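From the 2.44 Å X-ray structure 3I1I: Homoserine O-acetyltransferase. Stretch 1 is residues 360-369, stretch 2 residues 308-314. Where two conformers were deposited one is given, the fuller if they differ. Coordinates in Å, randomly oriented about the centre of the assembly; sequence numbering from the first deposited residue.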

# COMPACT_ATOMS: atom_id res chain seq x y z
N LEU A 360 5.57 27.85 -13.86
CA LEU A 360 5.56 28.45 -12.49
C LEU A 360 6.96 28.87 -11.99
O LEU A 360 7.07 29.73 -11.11
CB LEU A 360 4.88 27.52 -11.47
CG LEU A 360 3.38 27.24 -11.72
CD1 LEU A 360 2.83 26.18 -10.77
CD2 LEU A 360 2.54 28.55 -11.64
N PHE A 361 8.01 28.28 -12.57
CA PHE A 361 9.38 28.53 -12.10
C PHE A 361 10.46 28.76 -13.19
O PHE A 361 11.61 29.00 -12.83
CB PHE A 361 9.87 27.43 -11.13
CG PHE A 361 9.88 26.02 -11.70
CD1 PHE A 361 11.05 25.48 -12.23
CD2 PHE A 361 8.72 25.22 -11.68
CE1 PHE A 361 11.08 24.19 -12.75
CE2 PHE A 361 8.74 23.91 -12.21
CZ PHE A 361 9.92 23.40 -12.72
N GLU A 362 10.10 28.69 -14.48
CA GLU A 362 11.11 28.83 -15.54
C GLU A 362 11.81 30.18 -15.46
O GLU A 362 13.01 30.29 -15.70
CB GLU A 362 10.49 28.64 -16.92
CG GLU A 362 9.55 29.77 -17.33
CD GLU A 362 8.73 29.46 -18.57
OE1 GLU A 362 9.18 28.67 -19.44
OE2 GLU A 362 7.63 30.03 -18.70
N LYS A 363 11.09 31.22 -15.10
CA LYS A 363 11.71 32.53 -15.05
C LYS A 363 12.76 32.62 -13.92
O LYS A 363 13.80 33.24 -14.07
CB LYS A 363 10.65 33.61 -14.89
CG LYS A 363 11.22 35.00 -14.91
CD LYS A 363 10.10 36.08 -14.76
CE LYS A 363 10.69 37.52 -14.66
NZ LYS A 363 9.88 38.42 -13.75
N LYS A 364 12.47 31.96 -12.79
CA LYS A 364 13.41 31.89 -11.69
C LYS A 364 14.64 31.07 -12.06
O LYS A 364 15.76 31.46 -11.70
CB LYS A 364 12.74 31.27 -10.47
CG LYS A 364 13.59 31.34 -9.20
CD LYS A 364 14.01 32.76 -8.89
CE LYS A 364 14.22 33.00 -7.43
NZ LYS A 364 15.07 34.24 -7.21
N VAL A 365 14.46 29.95 -12.76
CA VAL A 365 15.57 29.12 -13.13
C VAL A 365 16.55 29.95 -13.98
O VAL A 365 17.77 30.02 -13.72
CB VAL A 365 15.09 27.85 -13.87
CG1 VAL A 365 16.19 27.22 -14.71
CG2 VAL A 365 14.50 26.83 -12.83
N TYR A 366 15.99 30.60 -14.98
CA TYR A 366 16.75 31.43 -15.89
C TYR A 366 17.58 32.46 -15.13
O TYR A 366 18.75 32.58 -15.35
CB TYR A 366 15.78 32.14 -16.84
CG TYR A 366 16.46 33.11 -17.73
CD1 TYR A 366 17.19 32.67 -18.84
CD2 TYR A 366 16.44 34.47 -17.44
CE1 TYR A 366 17.87 33.58 -19.65
CE2 TYR A 366 17.10 35.38 -18.25
CZ TYR A 366 17.80 34.93 -19.35
OH TYR A 366 18.44 35.85 -20.12
N GLU A 367 16.96 33.20 -14.23
CA GLU A 367 17.65 34.22 -13.41
C GLU A 367 18.78 33.58 -12.60
O GLU A 367 19.87 34.13 -12.48
CB GLU A 367 16.62 34.90 -12.49
CG GLU A 367 17.13 35.80 -11.33
CD GLU A 367 15.95 36.32 -10.43
OE1 GLU A 367 16.05 36.29 -9.18
OE2 GLU A 367 14.91 36.74 -10.98
N PHE A 368 18.53 32.41 -12.04
CA PHE A 368 19.49 31.74 -11.19
C PHE A 368 20.70 31.23 -11.98
O PHE A 368 21.85 31.34 -11.53
CB PHE A 368 18.82 30.60 -10.45
CG PHE A 368 19.62 30.06 -9.34
CD1 PHE A 368 19.73 30.75 -8.16
CD2 PHE A 368 20.27 28.86 -9.46
CE1 PHE A 368 20.48 30.25 -7.10
CE2 PHE A 368 21.03 28.36 -8.40
CZ PHE A 368 21.12 29.05 -7.23
N LEU A 369 20.45 30.71 -13.17
CA LEU A 369 21.53 30.28 -14.05
C LEU A 369 22.43 31.45 -14.47
O LEU A 369 23.59 31.25 -14.83
CB LEU A 369 20.97 29.58 -15.28
CG LEU A 369 20.32 28.23 -15.00
CD1 LEU A 369 19.70 27.67 -16.29
CD2 LEU A 369 21.34 27.23 -14.34
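Stretch 2 308-314: ANVLMIP

Residues 309-313 form a β-strand, with phi between -66° and -125° and psi between 83° and 131°. It runs antiparallel to helix 362-369: the N-to-C directions differ by 175° and the axes approach to 10.3 Å. The register follows, with Ile313 nearest Phe361 (CA to CA 7.9 Å) and Leu311 nearest Phe368 (CA to CA 7.7 Å). Strand alternation directs the CA-to-CB bonds of Asn309, Leu311 and Ile313 toward the helix, while that of Val310 points away.

Phe368 has the most surface covered by the other stretch, 99 Å². Its t chi1 (-167°) and chi2 of 75° lay the ring against the strand, its CZ reaching Asn309, Val310 and Leu311, so that Leu311 CB lies 3.5 Å from the Phe368 ring centroid and only 9° off the normal, a CH-pi contact over the face. At the ring edge, Phe368 CZ is 3.5 Å from Asn309 O. Leu311, with chi1 t and chi2 p, also brings CD2 to 3.9 Å from Lys364 CG; beyond these methylenes, Lys364 NZ forms a salt bridge with Glu367 OE1 (3.0 Å). Ile313, m then t, extends CD1 to 3.8 Å from Phe361 CD1 and 3.9 Å from Val365 CG2.

No direct hydrogen bond crosses the interface; one water bridges it, accepting from Asn309 ND2 (3.1 Å) and donating to Phe368 O (2.8 Å).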

# COMPACT_ATOMS: atom_id res chain seq x y z
N ALA A 308 28.22 25.49 -3.74
CA ALA A 308 27.40 25.97 -4.87
C ALA A 308 26.42 27.04 -4.37
O ALA A 308 26.03 27.04 -3.21
CB ALA A 308 26.64 24.83 -5.47
N ASN A 309 26.02 27.94 -5.26
CA ASN A 309 24.81 28.74 -5.04
C ASN A 309 23.68 27.75 -5.07
O ASN A 309 23.66 26.94 -5.97
CB ASN A 309 24.60 29.75 -6.20
CG ASN A 309 25.47 30.99 -6.10
OD1 ASN A 309 26.40 31.06 -5.32
ND2 ASN A 309 25.15 31.99 -6.90
N VAL A 310 22.79 27.77 -4.09
CA VAL A 310 21.73 26.74 -4.01
C VAL A 310 20.32 27.34 -4.16
O VAL A 310 20.01 28.34 -3.49
CB VAL A 310 21.81 25.94 -2.68
CG1 VAL A 310 20.50 25.14 -2.40
CG2 VAL A 310 23.05 25.00 -2.69
N LEU A 311 19.51 26.74 -5.04
CA LEU A 311 18.09 27.11 -5.24
C LEU A 311 17.20 25.88 -5.06
O LEU A 311 17.34 24.89 -5.79
CB LEU A 311 17.87 27.70 -6.65
CG LEU A 311 16.41 28.13 -7.01
CD1 LEU A 311 15.81 29.21 -6.01
CD2 LEU A 311 16.29 28.62 -8.43
N MSE A 312 16.31 25.92 -4.07
CA MSE A 312 15.33 24.84 -3.84
C MSE A 312 13.93 25.34 -4.30
O MSE A 312 13.49 26.46 -3.95
CB MSE A 312 15.30 24.43 -2.37
CG MSE A 312 16.61 23.93 -1.71
SE MSE A 312 17.30 22.37 -2.64
CE MSE A 312 16.03 21.11 -1.83
N ILE A 313 13.26 24.50 -5.10
CA ILE A 313 11.96 24.82 -5.67
C ILE A 313 10.96 23.73 -5.28
O ILE A 313 10.75 22.77 -6.01
CB ILE A 313 12.02 24.94 -7.19
CG1 ILE A 313 13.10 25.95 -7.60
CG2 ILE A 313 10.66 25.37 -7.79
CD1 ILE A 313 13.31 26.00 -9.18
N PRO A 314 10.39 23.84 -4.07
CA PRO A 314 9.36 22.91 -3.64
C PRO A 314 7.96 23.40 -4.07
O PRO A 314 7.76 24.57 -4.42
CB PRO A 314 9.47 22.96 -2.13
CG PRO A 314 9.82 24.34 -1.85
CD PRO A 314 10.75 24.76 -2.97
O HOH W 1 23.13 31.08 -9.06